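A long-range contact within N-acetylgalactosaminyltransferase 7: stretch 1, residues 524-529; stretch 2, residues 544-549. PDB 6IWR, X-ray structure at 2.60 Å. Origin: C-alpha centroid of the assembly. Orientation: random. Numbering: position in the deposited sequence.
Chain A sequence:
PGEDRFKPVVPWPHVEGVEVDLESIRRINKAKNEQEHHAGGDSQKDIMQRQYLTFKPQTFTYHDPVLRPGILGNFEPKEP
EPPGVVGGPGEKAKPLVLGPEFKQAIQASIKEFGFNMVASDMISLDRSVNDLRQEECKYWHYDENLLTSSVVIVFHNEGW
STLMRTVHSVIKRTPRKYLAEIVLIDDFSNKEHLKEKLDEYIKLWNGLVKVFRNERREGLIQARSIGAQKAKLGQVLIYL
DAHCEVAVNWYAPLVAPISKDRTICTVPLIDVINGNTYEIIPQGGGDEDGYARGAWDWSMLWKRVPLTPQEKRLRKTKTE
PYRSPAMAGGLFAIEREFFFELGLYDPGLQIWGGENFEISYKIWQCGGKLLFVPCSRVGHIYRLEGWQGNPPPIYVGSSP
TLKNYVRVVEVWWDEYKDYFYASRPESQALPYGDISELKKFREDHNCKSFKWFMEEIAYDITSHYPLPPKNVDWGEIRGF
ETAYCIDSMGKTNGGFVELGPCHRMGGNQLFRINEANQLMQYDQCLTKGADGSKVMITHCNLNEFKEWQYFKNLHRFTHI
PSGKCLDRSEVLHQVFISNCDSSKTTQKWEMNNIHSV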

# COMPACT_ATOMS: atom_id res chain seq x y z
N GLN A 524 -3.12 1.17 -16.49
CA GLN A 524 -1.71 1.09 -16.81
C GLN A 524 -1.41 0.41 -18.13
O GLN A 524 -2.24 -0.30 -18.67
CB GLN A 524 -0.94 0.40 -15.69
CG GLN A 524 -1.28 0.89 -14.30
CD GLN A 524 -0.27 1.86 -13.75
OE1 GLN A 524 0.80 1.49 -13.32
NE2 GLN A 524 -0.63 3.12 -13.77
N CYS A 525 -0.22 0.64 -18.65
CA CYS A 525 0.31 -0.05 -19.82
C CYS A 525 1.66 -0.70 -19.53
O CYS A 525 2.41 -0.26 -18.66
CB CYS A 525 0.47 0.91 -21.00
SG CYS A 525 -1.03 1.42 -21.58
N LEU A 526 1.94 -1.78 -20.25
CA LEU A 526 3.26 -2.40 -20.21
C LEU A 526 4.12 -1.73 -21.26
O LEU A 526 3.65 -1.38 -22.35
CB LEU A 526 3.22 -3.91 -20.46
CG LEU A 526 2.19 -4.88 -19.87
CD1 LEU A 526 2.86 -6.01 -19.13
CD2 LEU A 526 1.24 -4.17 -18.94
N THR A 527 5.40 -1.54 -20.92
CA THR A 527 6.38 -1.00 -21.84
C THR A 527 7.73 -1.60 -21.49
O THR A 527 7.83 -2.46 -20.61
CB THR A 527 6.43 0.53 -21.81
OG1 THR A 527 7.58 0.97 -22.53
CG2 THR A 527 6.50 1.04 -20.38
N LYS A 528 8.77 -1.14 -22.17
CA LYS A 528 10.11 -1.68 -22.01
C LYS A 528 10.87 -0.82 -21.01
O LYS A 528 10.99 0.39 -21.19
CB LYS A 528 10.84 -1.73 -23.35
CG LYS A 528 12.23 -2.31 -23.28
CD LYS A 528 13.27 -1.21 -23.13
CE LYS A 528 13.60 -0.62 -24.48
NZ LYS A 528 15.07 -0.66 -24.70
N GLY A 529 11.35 -1.45 -19.94
CA GLY A 529 12.09 -0.67 -18.97
C GLY A 529 13.56 -0.60 -19.31
O GLY A 529 14.31 -1.54 -19.02
N GLU A 544 0.74 6.78 -25.76
CA GLU A 544 1.95 6.42 -25.06
C GLU A 544 2.08 4.91 -25.03
O GLU A 544 1.10 4.20 -24.77
CB GLU A 544 1.93 6.99 -23.64
CG GLU A 544 3.01 8.04 -23.39
CD GLU A 544 2.88 8.70 -22.02
OE1 GLU A 544 1.77 8.65 -21.44
OE2 GLU A 544 3.90 9.25 -21.54
N PHE A 545 3.27 4.42 -25.34
CA PHE A 545 3.56 2.99 -25.26
C PHE A 545 2.70 2.18 -26.24
O PHE A 545 2.31 1.05 -25.94
CB PHE A 545 3.38 2.49 -23.83
CG PHE A 545 3.99 3.39 -22.81
CD1 PHE A 545 5.32 3.72 -22.89
CD2 PHE A 545 3.23 3.90 -21.76
CE1 PHE A 545 5.89 4.54 -21.94
CE2 PHE A 545 3.80 4.73 -20.81
CZ PHE A 545 5.13 5.04 -20.90
N LYS A 546 2.38 2.76 -27.40
CA LYS A 546 1.73 2.02 -28.48
C LYS A 546 2.72 1.03 -29.08
O LYS A 546 3.13 1.18 -30.23
CB LYS A 546 1.22 2.96 -29.57
CG LYS A 546 0.20 3.99 -29.10
CD LYS A 546 0.37 5.33 -29.84
CE LYS A 546 -0.75 5.62 -30.82
NZ LYS A 546 -1.00 4.47 -31.74
N GLU A 547 3.12 -0.00 -28.33
CA GLU A 547 4.35 -0.67 -28.72
C GLU A 547 4.29 -2.20 -28.70
O GLU A 547 5.35 -2.85 -28.66
CB GLU A 547 5.48 -0.16 -27.82
CG GLU A 547 5.27 -0.45 -26.35
CD GLU A 547 6.43 0.01 -25.49
OE1 GLU A 547 6.61 1.24 -25.31
OE2 GLU A 547 7.18 -0.87 -25.00
N TRP A 548 3.11 -2.81 -28.78
CA TRP A 548 2.98 -4.26 -28.77
C TRP A 548 2.08 -4.70 -29.92
O TRP A 548 1.11 -4.02 -30.25
CB TRP A 548 2.40 -4.79 -27.43
CG TRP A 548 3.21 -4.45 -26.23
CD1 TRP A 548 3.00 -3.41 -25.38
CD2 TRP A 548 4.38 -5.14 -25.75
NE1 TRP A 548 3.97 -3.40 -24.39
CE2 TRP A 548 4.83 -4.45 -24.59
CE3 TRP A 548 5.09 -6.27 -26.18
CZ2 TRP A 548 5.96 -4.85 -23.85
CZ3 TRP A 548 6.21 -6.68 -25.45
CH2 TRP A 548 6.63 -5.96 -24.30
N GLN A 549 2.41 -5.82 -30.53
CA GLN A 549 1.47 -6.47 -31.41
C GLN A 549 1.40 -7.94 -31.05
O GLN A 549 2.42 -8.57 -30.77
CB GLN A 549 1.83 -6.26 -32.88
CG GLN A 549 2.85 -7.20 -33.45
CD GLN A 549 2.87 -7.10 -34.96
OE1 GLN A 549 1.87 -6.75 -35.57
NE2 GLN A 549 4.02 -7.40 -35.56

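Which polar interactions tie the two stretches together? Two hydrogen bonds do, and each pairs a side chain of the second stretch with a different kind of partner on the first. The indole nitrogen of Trp548 donates to a backbone carbonyl, with Trp548 NE1 2.9 Å from Leu526 O and an N-H...acceptor angle of 164°, so the bond is short and nearly straight. Such geometry is possible because Leu526 O lies at the edge of the indole, near its plane, where the N-H of the ring points. The second bond runs the other way: the hydroxyl of Thr527 donates to a carboxylate oxygen, with Thr527 OG1 3.0 Å from Glu547 OE1.

What else surrounds the carboxylate of Glu547? Its other oxygen comes near the backbone of Lys528, with Glu547 OE2 3.3 Å from Lys528 N. Glu547 OE2 is hydrogen-bonded elsewhere in the structure. The same amide of Lys528 donates to the neighbouring hydroxyl, Lys528 N to Thr527 OG1, at a very short 2.4 Å. Thr527 OG1 therefore accepts from its own stretch while donating to the other. The long side chain of Lys528 takes little part, since its end leads away from the second stretch.

How does Phe545 pack against the strand? Its CA-to-CB bond points toward the first stretch, and its ring meets the side chain of Thr527. The methyl carbon Thr527 CG2 sits over one face, 4.0 Å from the centroid of the Phe545 ring and 18° off the ring normal, a CH-pi contact in which a weakly polarised C-H group meets the pi electrons. The rest of the side chain lies against the same ring, with Thr527 CB 3.5 Å from Phe545 CD1. Cys525 adds an apolar contact to the same ring, with Cys525 CB 4.1 Å from Phe545 CD2. Leu526 makes a looser one with the indole, where Leu526 CB is 4.5 Å from Trp548 CZ2.

What backbone arrangement allows this? The first stretch is extended strand through the contact, whereas the second passes through a loop or turn before becoming strand at Trp548. Their touching parts run 80° apart, and the nearest alpha carbons, Thr527 CA and Phe545 CA, are 6.0 Å apart. No backbone-to-backbone hydrogen bond links the two, so side chains bridge the gap. Within the turn, a weak backbone bond joins Glu547 N to Phe545 O at 2.7 Å, while the CA-to-CB bond of the intervening Lys546 points away from the strand.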